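Local atomic coordinates of probable glutathione reductase (Sinorhizobium meliloti, PDB entry 4DNA), a protein that probably catalyses the NADPH-dependent reduction of glutathione disulfide to glutathione as an FAD-containing homodimer with a redox-active disulfide. Residues A34-Y39 against D112-L117; I139-H144 against M267-G272; S20-A25 against A104-E109; A3-L8 against T131-R136. All coordinates share one frame; numbering follows the deposited sequence.

Contact 1 (A34-Y39 against D112-L117); sequences AEEFRY and DTRAEL. With FAD (flavin-adenine dinucleotide), chain C.
The backbones approach most closely where the CA atoms of Glu36 and Arg114 lie 4.2 Å apart, and the bond beside them, Thr113 N to Glu35 O, is weak and bent (131° at the hydrogen), so side chains and cofactor carry the contact. Arg114 starts with CG anti to the backbone N (chi1 177°) and runs extended alongside Glu36, both pointing the same way. Its NH1 reaches Glu36 OE1 at 3.3 Å, straight and in the guanidinium plane, though it meets the carboxylate from above. On the same plane NE gives Glu116 OE2 a 3.2 Å bond on the anti lone pair, while NH2 goes to Gly272 O. Three partners thus fix the guanidinium's rotation, with FAD N6A lying over one of its faces. An alanine in place of Arg114 would probably leave Glu36 and Glu116 without their shared counter-charge and loosen the adenine pocket. Ala115 N donates to FAD N1A at 3.2 Å. Glu35 bends at chi2 (74°) to accept the ribose hydroxyls, O3B on OE1 at 2.6 Å and O2B on OE2 at 2.8 Å, the role expected of the acid near the C-terminal end of the second strand of a Rossmann-type FAD fold. Within the parallel sheet, strand 31-35 is flanked by 6-11 and 109-112, where Ala34 packs on Phe9 and Leu111, and helix 81-106 receives Arg38 and Tyr39.

Contact 2 (I139-H144 against M267-G272); sequences IAVGGH and MPNTNG. With FAD (flavin-adenine dinucleotide), chain C.
Asn269 has the largest share of this contact, and its side chain can be traced outward. CB rests 3.4 Å from Val141 CG1. CG, anti to the carbonyl carbon (chi1 -64°), comes next, 3.5 Å from Gly142 O. At the tip OD1 turns to the edge of the His144 ring, modelled too close to be interpreted. ND2 donates to Val141 O at 3.2 Å, with the oxygen in the amide plane but the donor above the carbonyl plane; a second, weak bond joins ND2 to Gly143 O. The backbone N of Asn269 adds a straighter bond (165°) to a lone pair of Gly142 O at 3.2 Å, so main chain and side chain together grip residues 141-143. This stretch borders the cofactor: Val141 CG2 lies 3.5 Å from FAD N7A, and a CB on Gly142 would collide with FAD O1A. Beyond it, Gly143 and Pro268 form a non-hydrogen-bonded antiparallel pair, followed by the hydrogen-bonded pair His144 and Met267, a selenomethionine, in which Met267 N meets His144 O nearly along the C=O axis. Strands 143-145 and 266-268 thus form a two-stranded antiparallel ribbon, strand 143-145 following strand 137-139 of the FAD-binding sheet, and strand 266-268 following strand 259-262 of the second, four-stranded parallel sheet.

Contact 3 (S20-A25 against A104-E109); sequences SGRLAA and ANAGAE
Ser20 opens the segment within helix 15-25, one turn beyond Gly16, whose carbonyl oxygen accepts a hydrogen bond from its OG. Gly21 comes next on the side facing residues 104-109; a CB there would sit 4.7 Å from Ala108 CB, so its lack of a side chain keeps this part of the helix surface low. At Arg22 the contact proper begins: its carbonyl O lies 3.7 Å from Ala106 CB, and its CG, anti to the backbone N (chi1 -161°), passes the same methyl at 4.1 Å. The touching part of the side chain is thus aliphatic, and the chain bends only farther out, at chi3. Leu23 and Ala24 face helix 314-329 instead. Ala25 closes the segment and carries the contact, its methyl pointing toward residues 104-109. From CB it is 4.0 Å to Ala106 CB, 3.6 Å to Ala108 CB and 3.5 Å to Ala108 N, so one methyl sits against two. The backbone of the partner makes this possible: Gly107, with phi 110°, ends helix 81-106 in a Schellman motif, turning the chain so that Ala106 and Ala108 both face the helix. Packing is therefore apolar and small, 190 Å² in all. Helix 15-25, the first helix of the Rossmann-type FAD fold, meets here the C-terminal end of helix 81-106, which leads directly into strand 109-112; Ala24 and Ala25 also pack on Val31 of the neighbouring strand 31-35.

Contact 4 (A3-L8 against T131-R136); sequences AFDYDL and TVTAER
At the N-terminal end of the central strand of the Rossmann-type FAD-binding fold, the start of strand 6-11 pairs in parallel with the chain leaving the three-stranded antiparallel sheet for strand 137-139. Three main-chain bonds set the register: Tyr6 N to Thr133 O at 3.0 Å, Glu135 N to Tyr6 O at 3.2 Å and Arg136 N to Asp7 O at 2.9 Å. Ahead of them, Asp5 and Thr133 interlock by side chain. Thr133 N donates to Asp5 OD2 at 2.6 Å, almost straight (177°) but from above the carboxylate plane. In return Asp5 N donates to Thr133 OG1 at 3.1 Å, the hydroxyl brought there by its place between the backbone N and the carbonyl carbon (chi1 60°); a weak bond from OG1 to OD2 closes the set. Phe4 lays its ring across Glu135 in a CH-pi contact, with CB of Glu135 3.9 Å from the ring centroid and 24° off the normal. An alanine in place of Phe4 would remove that ring and probably leave the aliphatic part of Glu135 and the backbone of Ala134 less covered. Tyr6, whose OH bonds to Glu109, turns its ring edge to Val132, CE2 lying 3.5 Å from CG1.

All four contacts belong to the FAD-binding part of the chain, but they stand at different distances from the cofactor. Contacts 1 and 2, with centres 12 Å apart, both touch FAD, contact 1 at the adenosine and contact 2 at the adenosine and the pyrophosphate, and meet each other directly, Arg114 NH2 lying 2.9 Å from Gly272 O in a probable hydrogen bond. Contacts 3 and 4 do not reach it: Arg22 and Val132 keep their side chains about 12 Å and 13 Å from FAD. These outer two are joined by Glu109 OE1 to Tyr6 OH at 2.9 Å and by Ala24 packing on Leu8. Contacts 1 and 4 remain about 7 Å apart at their nearest atoms, yet share one parallel sheet through neighbouring strands 31-35 and 6-11.

Contact 1 (A34-Y39 against D112-L117)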
# COMPACT_ATOMS: atom_id res chain seq x y z
N ALA A 34 20.22 -24.07 -20.39
CA ALA A 34 20.39 -25.22 -19.50
C ALA A 34 20.17 -24.88 -18.03
O ALA A 34 20.80 -23.96 -17.49
CB ALA A 34 21.78 -25.81 -19.70
N GLU A 35 19.27 -25.62 -17.38
CA GLU A 35 19.10 -25.51 -15.93
C GLU A 35 19.39 -26.85 -15.25
O GLU A 35 18.81 -27.88 -15.63
CB GLU A 35 17.71 -24.98 -15.56
CG GLU A 35 17.31 -25.17 -14.10
CD GLU A 35 18.02 -24.23 -13.13
OE1 GLU A 35 17.91 -23.00 -13.31
OE2 GLU A 35 18.67 -24.71 -12.17
N GLU A 36 20.27 -26.83 -14.25
CA GLU A 36 20.73 -28.03 -13.55
C GLU A 36 19.82 -28.48 -12.39
O GLU A 36 20.17 -29.37 -11.60
CB GLU A 36 22.14 -27.79 -13.00
CG GLU A 36 22.23 -26.84 -11.81
CD GLU A 36 23.58 -26.92 -11.11
OE1 GLU A 36 24.37 -27.84 -11.43
OE2 GLU A 36 23.85 -26.06 -10.24
N PHE A 37 18.64 -27.87 -12.28
CA PHE A 37 17.80 -28.11 -11.13
C PHE A 37 16.34 -27.86 -11.51
O PHE A 37 15.66 -28.79 -11.98
CB PHE A 37 18.29 -27.29 -9.91
CG PHE A 37 17.45 -27.46 -8.66
CD1 PHE A 37 17.05 -28.73 -8.23
CD2 PHE A 37 17.07 -26.35 -7.91
CE1 PHE A 37 16.27 -28.88 -7.09
CE2 PHE A 37 16.29 -26.50 -6.76
CZ PHE A 37 15.90 -27.77 -6.35
N ARG A 38 15.87 -26.62 -11.35
CA ARG A 38 14.47 -26.26 -11.62
C ARG A 38 14.34 -24.87 -12.25
O ARG A 38 14.82 -23.88 -11.69
CB ARG A 38 13.63 -26.34 -10.34
CG ARG A 38 13.32 -27.74 -9.86
CD ARG A 38 12.40 -27.72 -8.65
NE ARG A 38 10.99 -27.65 -9.01
CZ ARG A 38 9.99 -27.65 -8.12
NH1 ARG A 38 10.24 -27.70 -6.82
NH2 ARG A 38 8.74 -27.60 -8.54
N TYR A 39 13.69 -24.82 -13.42
CA TYR A 39 13.48 -23.58 -14.17
C TYR A 39 12.64 -22.55 -13.40
O TYR A 39 11.63 -22.89 -12.77
CB TYR A 39 12.86 -23.88 -15.55
CG TYR A 39 13.90 -24.27 -16.59
CD1 TYR A 39 14.63 -23.29 -17.29
CD2 TYR A 39 14.15 -25.61 -16.88
CE1 TYR A 39 15.59 -23.65 -18.23
CE2 TYR A 39 15.10 -25.97 -17.82
CZ TYR A 39 15.81 -24.99 -18.49
OH TYR A 39 16.76 -25.37 -19.42
N ASP A 112 17.57 -29.97 -19.69
CA ASP A 112 17.73 -30.08 -18.24
C ASP A 112 19.05 -30.80 -17.94
O ASP A 112 19.15 -32.03 -18.02
CB ASP A 112 16.54 -30.80 -17.60
CG ASP A 112 15.20 -30.34 -18.16
OD1 ASP A 112 14.53 -29.54 -17.49
OD2 ASP A 112 14.83 -30.78 -19.27
N THR A 113 20.05 -29.99 -17.62
CA THR A 113 21.42 -30.44 -17.46
C THR A 113 22.19 -29.29 -16.84
O THR A 113 21.82 -28.13 -17.00
CB THR A 113 22.06 -30.83 -18.82
OG1 THR A 113 23.47 -31.02 -18.67
CG2 THR A 113 21.84 -29.76 -19.87
N ARG A 114 23.24 -29.61 -16.09
CA ARG A 114 24.24 -28.62 -15.74
C ARG A 114 25.09 -28.37 -16.99
O ARG A 114 25.32 -29.30 -17.79
CB ARG A 114 25.08 -29.12 -14.56
CG ARG A 114 26.21 -28.19 -14.13
CD ARG A 114 27.11 -28.85 -13.10
NE ARG A 114 28.34 -28.07 -12.91
CZ ARG A 114 28.43 -26.99 -12.14
NH1 ARG A 114 27.38 -26.53 -11.48
NH2 ARG A 114 29.59 -26.36 -12.03
N ALA A 115 25.54 -27.13 -17.19
CA ALA A 115 26.42 -26.78 -18.30
C ALA A 115 27.74 -26.18 -17.80
O ALA A 115 27.76 -25.37 -16.86
CB ALA A 115 25.73 -25.83 -19.26
N GLU A 116 28.85 -26.60 -18.41
CA GLU A 116 30.16 -26.04 -18.11
C GLU A 116 30.82 -25.51 -19.37
O GLU A 116 30.33 -25.73 -20.49
CB GLU A 116 31.06 -27.06 -17.44
CG GLU A 116 31.06 -26.98 -15.92
CD GLU A 116 31.71 -28.18 -15.27
OE1 GLU A 116 32.85 -28.55 -15.67
OE2 GLU A 116 31.08 -28.76 -14.35
N LEU A 117 31.93 -24.82 -19.18
CA LEU A 117 32.61 -24.17 -20.28
C LEU A 117 33.85 -24.91 -20.73
O LEU A 117 34.76 -25.17 -19.93
CB LEU A 117 32.98 -22.74 -19.89
CG LEU A 117 31.82 -21.76 -20.02
CD1 LEU A 117 32.06 -20.53 -19.17
CD2 LEU A 117 31.63 -21.38 -21.48
PA FAD C . 19.01 -17.46 -10.02
O1A FAD C . 19.85 -17.62 -8.77
O2A FAD C . 17.56 -17.02 -9.97
O5B FAD C . 19.04 -18.84 -10.85
C5B FAD C . 20.13 -19.20 -11.71
C4B FAD C . 19.91 -20.67 -12.05
O4B FAD C . 21.05 -21.28 -12.65
C3B FAD C . 19.61 -21.45 -10.78
O3B FAD C . 18.32 -22.07 -10.93
C2B FAD C . 20.75 -22.44 -10.66
O2B FAD C . 20.31 -23.68 -10.11
C1B FAD C . 21.24 -22.58 -12.10
N9A FAD C . 22.67 -22.94 -12.22
C8A FAD C . 23.63 -22.58 -11.36
N7A FAD C . 24.86 -23.02 -11.74
C5A FAD C . 24.67 -23.68 -12.89
C6A FAD C . 25.58 -24.38 -13.81
N6A FAD C . 26.89 -24.44 -13.50
N1A FAD C . 25.03 -24.95 -14.92
C2A FAD C . 23.70 -24.87 -15.17
N3A FAD C . 22.82 -24.24 -14.36
C4A FAD C . 23.24 -23.63 -13.22
N1 FAD C . 14.86 -10.64 -4.60
C2 FAD C . 13.90 -9.69 -4.67
O2 FAD C . 13.96 -8.82 -5.57
N3 FAD C . 12.89 -9.64 -3.78
C4 FAD C . 12.75 -10.52 -2.78
O4 FAD C . 11.78 -10.44 -1.98
C4X FAD C . 13.76 -11.60 -2.64
N5 FAD C . 13.69 -12.53 -1.66
C5X FAD C . 14.64 -13.50 -1.57
C6 FAD C . 14.57 -14.46 -0.56
C7 FAD C . 15.54 -15.45 -0.46
C7M FAD C . 15.42 -16.47 0.65
C8 FAD C . 16.67 -15.51 -1.45
C8M FAD C . 17.74 -16.57 -1.40
C9 FAD C . 16.74 -14.55 -2.45
C9A FAD C . 15.78 -13.55 -2.55
N10 FAD C . 15.86 -12.59 -3.58
C10 FAD C . 14.86 -11.60 -3.64
C1' FAD C . 16.98 -12.64 -4.53
C2' FAD C . 16.61 -13.24 -5.88
O2' FAD C . 16.04 -14.54 -5.69
C3' FAD C . 17.82 -13.30 -6.80
O3' FAD C . 18.45 -12.01 -6.79
C4' FAD C . 17.47 -13.66 -8.25
O4' FAD C . 16.99 -15.01 -8.29
C5' FAD C . 18.68 -13.53 -9.16
O5' FAD C . 18.58 -14.50 -10.19
P FAD C . 19.81 -14.94 -11.15
O1P FAD C . 19.48 -14.58 -12.58
O2P FAD C . 21.11 -14.49 -10.53
O3P FAD C . 19.79 -16.55 -11.09

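Contact 2 (I139-H144 against M267-G272)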
# COMPACT_ATOMS: atom_id res chain seq x y z
N ILE A 139 26.13 -16.04 -18.86
CA ILE A 139 26.28 -16.79 -17.63
C ILE A 139 25.36 -16.20 -16.54
O ILE A 139 25.75 -15.30 -15.79
CB ILE A 139 27.75 -16.82 -17.19
CG1 ILE A 139 28.58 -17.56 -18.22
CG2 ILE A 139 27.92 -17.51 -15.84
CD1 ILE A 139 30.06 -17.35 -18.05
N ALA A 140 24.13 -16.70 -16.49
CA ALA A 140 23.14 -16.24 -15.52
C ALA A 140 22.91 -17.31 -14.48
O ALA A 140 21.81 -17.82 -14.29
CB ALA A 140 21.85 -15.87 -16.23
N VAL A 141 24.00 -17.63 -13.79
CA VAL A 141 24.12 -18.82 -12.97
C VAL A 141 23.67 -18.61 -11.51
O VAL A 141 23.36 -19.58 -10.81
CB VAL A 141 25.58 -19.33 -13.10
CG1 VAL A 141 26.25 -19.59 -11.77
CG2 VAL A 141 25.64 -20.54 -14.03
N GLY A 142 23.63 -17.36 -11.06
CA GLY A 142 23.30 -17.03 -9.68
C GLY A 142 24.25 -17.62 -8.65
O GLY A 142 25.24 -18.26 -9.01
N GLY A 143 23.95 -17.40 -7.37
CA GLY A 143 24.73 -17.93 -6.26
C GLY A 143 24.01 -19.01 -5.49
O GLY A 143 23.09 -19.64 -6.00
N HIS A 144 24.43 -19.23 -4.24
CA HIS A 144 23.87 -20.25 -3.35
C HIS A 144 24.18 -19.84 -1.94
O HIS A 144 25.08 -19.03 -1.73
CB HIS A 144 24.47 -21.62 -3.64
CG HIS A 144 25.98 -21.67 -3.52
ND1 HIS A 144 26.62 -21.60 -2.34
CD2 HIS A 144 26.97 -21.80 -4.50
CE1 HIS A 144 27.95 -21.68 -2.55
NE2 HIS A 144 28.16 -21.80 -3.87
N MSE A 267 26.74 -17.01 -1.99
CA MSE A 267 27.98 -17.02 -2.72
C MSE A 267 27.77 -17.43 -4.12
O MSE A 267 26.78 -18.09 -4.40
CB MSE A 267 28.82 -18.07 -2.10
CG MSE A 267 29.71 -17.39 -1.09
SE MSE A 267 30.52 -18.91 -0.22
CE MSE A 267 31.54 -17.95 1.16
N PRO A 268 28.65 -17.05 -5.03
CA PRO A 268 28.33 -17.32 -6.43
C PRO A 268 28.76 -18.70 -6.90
O PRO A 268 29.82 -19.16 -6.51
CB PRO A 268 29.09 -16.21 -7.19
CG PRO A 268 29.53 -15.23 -6.13
CD PRO A 268 29.74 -16.08 -4.91
N ASN A 269 27.93 -19.34 -7.72
CA ASN A 269 28.20 -20.67 -8.25
C ASN A 269 29.27 -20.66 -9.32
O ASN A 269 28.97 -20.93 -10.49
CB ASN A 269 26.95 -21.27 -8.89
CG ASN A 269 25.84 -21.49 -7.91
OD1 ASN A 269 26.06 -22.00 -6.81
ND2 ASN A 269 24.61 -21.10 -8.30
N THR A 270 30.50 -20.38 -8.94
CA THR A 270 31.55 -20.22 -9.94
C THR A 270 32.64 -21.31 -9.91
O THR A 270 33.44 -21.43 -10.84
CB THR A 270 32.15 -18.80 -9.92
OG1 THR A 270 32.64 -18.48 -8.61
CG2 THR A 270 31.08 -17.79 -10.29
N ASN A 271 32.63 -22.12 -8.85
CA ASN A 271 33.54 -23.26 -8.73
C ASN A 271 33.27 -24.35 -9.75
O ASN A 271 32.12 -24.77 -9.94
CB ASN A 271 33.50 -23.83 -7.31
CG ASN A 271 34.33 -23.01 -6.35
OD1 ASN A 271 35.52 -22.77 -6.59
ND2 ASN A 271 33.72 -22.58 -5.26
N GLY A 272 34.34 -24.81 -10.40
CA GLY A 272 34.25 -25.85 -11.42
C GLY A 272 33.15 -25.58 -12.42
O GLY A 272 32.36 -26.47 -12.74
PA FAD C . 19.01 -17.46 -10.02
O1A FAD C . 19.85 -17.62 -8.77
O2A FAD C . 17.56 -17.02 -9.97
O5B FAD C . 19.04 -18.84 -10.85
C5B FAD C . 20.13 -19.20 -11.71
C4B FAD C . 19.91 -20.67 -12.05
O4B FAD C . 21.05 -21.28 -12.65
C3B FAD C . 19.61 -21.45 -10.78
O3B FAD C . 18.32 -22.07 -10.93
C2B FAD C . 20.75 -22.44 -10.66
O2B FAD C . 20.31 -23.68 -10.11
C1B FAD C . 21.24 -22.58 -12.10
N9A FAD C . 22.67 -22.94 -12.22
C8A FAD C . 23.63 -22.58 -11.36
N7A FAD C . 24.86 -23.02 -11.74
C5A FAD C . 24.67 -23.68 -12.89
C6A FAD C . 25.58 -24.38 -13.81
N6A FAD C . 26.89 -24.44 -13.50
N1A FAD C . 25.03 -24.95 -14.92
C2A FAD C . 23.70 -24.87 -15.17
N3A FAD C . 22.82 -24.24 -14.36
C4A FAD C . 23.24 -23.63 -13.22
N1 FAD C . 14.86 -10.64 -4.60
C2 FAD C . 13.90 -9.69 -4.67
O2 FAD C . 13.96 -8.82 -5.57
N3 FAD C . 12.89 -9.64 -3.78
C4 FAD C . 12.75 -10.52 -2.78
O4 FAD C . 11.78 -10.44 -1.98
C4X FAD C . 13.76 -11.60 -2.64
N5 FAD C . 13.69 -12.53 -1.66
C5X FAD C . 14.64 -13.50 -1.57
C6 FAD C . 14.57 -14.46 -0.56
C7 FAD C . 15.54 -15.45 -0.46
C7M FAD C . 15.42 -16.47 0.65
C8 FAD C . 16.67 -15.51 -1.45
C8M FAD C . 17.74 -16.57 -1.40
C9 FAD C . 16.74 -14.55 -2.45
C9A FAD C . 15.78 -13.55 -2.55
N10 FAD C . 15.86 -12.59 -3.58
C10 FAD C . 14.86 -11.60 -3.64
C1' FAD C . 16.98 -12.64 -4.53
C2' FAD C . 16.61 -13.24 -5.88
O2' FAD C . 16.04 -14.54 -5.69
C3' FAD C . 17.82 -13.30 -6.80
O3' FAD C . 18.45 -12.01 -6.79
C4' FAD C . 17.47 -13.66 -8.25
O4' FAD C . 16.99 -15.01 -8.29
C5' FAD C . 18.68 -13.53 -9.16
O5' FAD C . 18.58 -14.50 -10.19
P FAD C . 19.81 -14.94 -11.15
O1P FAD C . 19.48 -14.58 -12.58
O2P FAD C . 21.11 -14.49 -10.53
O3P FAD C . 19.79 -16.55 -11.09

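Contact 3 (S20-A25 against A104-E109)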
# COMPACT_ATOMS: atom_id res chain seq x y z
N SER A 20 16.66 -13.48 -20.56
CA SER A 20 17.62 -13.45 -21.64
C SER A 20 17.24 -14.36 -22.78
O SER A 20 17.07 -13.90 -23.91
CB SER A 20 19.01 -13.79 -21.11
OG SER A 20 19.48 -12.76 -20.26
N GLY A 21 17.08 -15.64 -22.49
CA GLY A 21 16.75 -16.65 -23.50
C GLY A 21 15.45 -16.33 -24.22
O GLY A 21 15.43 -16.20 -25.44
N ARG A 22 14.37 -16.18 -23.44
CA ARG A 22 13.05 -15.91 -23.99
C ARG A 22 13.13 -14.70 -24.89
O ARG A 22 12.72 -14.77 -26.03
CB ARG A 22 12.01 -15.70 -22.89
CG ARG A 22 10.56 -15.85 -23.34
CD ARG A 22 9.57 -15.46 -22.25
NE ARG A 22 9.45 -14.01 -22.13
CZ ARG A 22 9.83 -13.30 -21.08
NH1 ARG A 22 10.34 -13.90 -20.00
NH2 ARG A 22 9.69 -11.97 -21.09
N LEU A 23 13.67 -13.59 -24.39
CA LEU A 23 13.74 -12.39 -25.21
C LEU A 23 14.45 -12.66 -26.52
O LEU A 23 13.89 -12.41 -27.59
CB LEU A 23 14.41 -11.22 -24.47
CG LEU A 23 13.59 -10.36 -23.50
CD1 LEU A 23 14.42 -9.18 -23.05
CD2 LEU A 23 12.28 -9.89 -24.12
N ALA A 24 15.66 -13.21 -26.44
CA ALA A 24 16.52 -13.43 -27.61
C ALA A 24 15.93 -14.40 -28.63
O ALA A 24 16.06 -14.19 -29.84
CB ALA A 24 17.89 -13.90 -27.18
N ALA A 25 15.29 -15.47 -28.14
CA ALA A 25 14.63 -16.45 -29.01
C ALA A 25 13.49 -15.78 -29.77
O ALA A 25 13.33 -15.99 -30.97
CB ALA A 25 14.12 -17.62 -28.19
N ALA A 104 9.68 -22.20 -24.65
CA ALA A 104 9.29 -23.01 -25.78
C ALA A 104 8.51 -22.19 -26.81
O ALA A 104 8.87 -22.19 -27.98
CB ALA A 104 8.48 -24.21 -25.32
N ASN A 105 7.48 -21.48 -26.35
CA ASN A 105 6.68 -20.58 -27.21
C ASN A 105 7.47 -19.54 -28.01
O ASN A 105 7.07 -19.17 -29.10
CB ASN A 105 5.62 -19.83 -26.40
CG ASN A 105 4.55 -20.75 -25.85
OD1 ASN A 105 4.21 -21.76 -26.47
ND2 ASN A 105 4.02 -20.41 -24.68
N ALA A 106 8.57 -19.05 -27.44
CA ALA A 106 9.45 -18.12 -28.14
C ALA A 106 10.38 -18.86 -29.12
O ALA A 106 10.92 -18.24 -30.03
CB ALA A 106 10.27 -17.30 -27.14
N GLY A 107 10.56 -20.16 -28.91
CA GLY A 107 11.38 -21.00 -29.79
C GLY A 107 12.70 -21.52 -29.22
O GLY A 107 13.32 -22.41 -29.80
N ALA A 108 13.12 -20.96 -28.09
CA ALA A 108 14.35 -21.38 -27.43
C ALA A 108 14.35 -22.88 -27.08
O ALA A 108 13.31 -23.45 -26.75
CB ALA A 108 14.58 -20.55 -26.18
N GLU A 109 15.52 -23.51 -27.18
CA GLU A 109 15.65 -24.92 -26.86
C GLU A 109 15.95 -25.14 -25.38
O GLU A 109 16.95 -24.64 -24.86
CB GLU A 109 16.73 -25.56 -27.72
CG GLU A 109 16.89 -27.03 -27.47
CD GLU A 109 17.96 -27.65 -28.33
OE1 GLU A 109 18.51 -26.92 -29.19
OE2 GLU A 109 18.25 -28.86 -28.15

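Contact 4 (A3-L8 against T131-R136)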
# COMPACT_ATOMS: atom_id res chain seq x y z
N ALA A 3 28.91 -21.73 -39.38
CA ALA A 3 28.79 -21.00 -38.08
C ALA A 3 28.67 -21.96 -36.89
O ALA A 3 29.16 -23.09 -36.95
CB ALA A 3 27.62 -20.02 -38.12
N PHE A 4 28.02 -21.49 -35.82
CA PHE A 4 27.95 -22.21 -34.55
C PHE A 4 26.63 -22.95 -34.41
O PHE A 4 25.66 -22.65 -35.11
CB PHE A 4 28.06 -21.25 -33.36
CG PHE A 4 29.14 -20.20 -33.49
CD1 PHE A 4 28.97 -19.09 -34.32
CD2 PHE A 4 30.31 -20.30 -32.74
CE1 PHE A 4 29.96 -18.12 -34.42
CE2 PHE A 4 31.30 -19.32 -32.83
CZ PHE A 4 31.12 -18.23 -33.67
N ASP A 5 26.58 -23.89 -33.46
CA ASP A 5 25.35 -24.59 -33.13
C ASP A 5 24.23 -23.62 -32.79
O ASP A 5 23.13 -23.73 -33.31
CB ASP A 5 25.57 -25.55 -31.95
CG ASP A 5 26.67 -26.56 -32.21
OD1 ASP A 5 26.82 -27.04 -33.36
OD2 ASP A 5 27.38 -26.88 -31.24
N TYR A 6 24.52 -22.66 -31.93
CA TYR A 6 23.53 -21.68 -31.52
C TYR A 6 24.07 -20.27 -31.68
O TYR A 6 25.28 -20.08 -31.80
CB TYR A 6 23.10 -21.91 -30.06
CG TYR A 6 22.63 -23.32 -29.78
CD1 TYR A 6 21.35 -23.73 -30.14
CD2 TYR A 6 23.47 -24.24 -29.17
CE1 TYR A 6 20.91 -25.02 -29.89
CE2 TYR A 6 23.05 -25.54 -28.91
CZ TYR A 6 21.77 -25.92 -29.27
OH TYR A 6 21.35 -27.21 -29.02
N ASP A 7 23.18 -19.29 -31.70
CA ASP A 7 23.62 -17.91 -31.69
C ASP A 7 23.92 -17.54 -30.24
O ASP A 7 24.84 -16.77 -29.98
CB ASP A 7 22.55 -16.99 -32.28
CG ASP A 7 22.32 -17.24 -33.76
OD1 ASP A 7 23.17 -16.82 -34.59
OD2 ASP A 7 21.30 -17.87 -34.10
N LEU A 8 23.15 -18.12 -29.32
CA LEU A 8 23.21 -17.73 -27.92
C LEU A 8 22.93 -18.87 -26.95
O LEU A 8 21.79 -19.29 -26.81
CB LEU A 8 22.23 -16.59 -27.64
CG LEU A 8 22.18 -16.18 -26.16
CD1 LEU A 8 23.37 -15.30 -25.80
CD2 LEU A 8 20.87 -15.49 -25.84
N THR A 131 29.17 -31.71 -26.27
CA THR A 131 29.94 -30.48 -26.45
C THR A 131 29.23 -29.60 -27.49
O THR A 131 28.93 -30.07 -28.59
CB THR A 131 31.36 -30.82 -26.96
OG1 THR A 131 32.15 -31.33 -25.87
CG2 THR A 131 32.06 -29.61 -27.59
N VAL A 132 28.98 -28.34 -27.14
CA VAL A 132 28.19 -27.45 -28.00
C VAL A 132 28.82 -26.07 -28.20
O VAL A 132 29.43 -25.51 -27.28
CB VAL A 132 26.74 -27.35 -27.48
CG1 VAL A 132 26.20 -25.93 -27.55
CG2 VAL A 132 25.83 -28.34 -28.21
N THR A 133 28.67 -25.50 -29.40
CA THR A 133 29.20 -24.17 -29.70
C THR A 133 28.11 -23.10 -29.82
O THR A 133 27.05 -23.35 -30.41
CB THR A 133 30.05 -24.17 -30.98
OG1 THR A 133 29.24 -24.58 -32.09
CG2 THR A 133 31.25 -25.11 -30.86
N ALA A 134 28.38 -21.92 -29.26
CA ALA A 134 27.54 -20.74 -29.43
C ALA A 134 28.39 -19.52 -29.76
O ALA A 134 29.58 -19.48 -29.43
CB ALA A 134 26.71 -20.49 -28.18
N GLU A 135 27.78 -18.54 -30.42
CA GLU A 135 28.44 -17.27 -30.77
C GLU A 135 28.57 -16.33 -29.56
O GLU A 135 29.64 -15.80 -29.28
CB GLU A 135 27.71 -16.58 -31.93
CG GLU A 135 28.40 -15.31 -32.43
CD GLU A 135 27.75 -14.71 -33.67
OE1 GLU A 135 26.55 -14.35 -33.60
OE2 GLU A 135 28.45 -14.60 -34.71
N ARG A 136 27.48 -16.20 -28.82
CA ARG A 136 27.46 -15.41 -27.61
C ARG A 136 27.05 -16.32 -26.50
O ARG A 136 26.28 -17.22 -26.71
CB ARG A 136 26.43 -14.32 -27.74
CG ARG A 136 26.76 -13.31 -28.80
CD ARG A 136 27.96 -12.49 -28.41
NE ARG A 136 28.41 -11.63 -29.49
CZ ARG A 136 29.35 -11.96 -30.37
NH1 ARG A 136 29.70 -11.13 -31.32
NH2 ARG A 136 29.93 -13.14 -30.29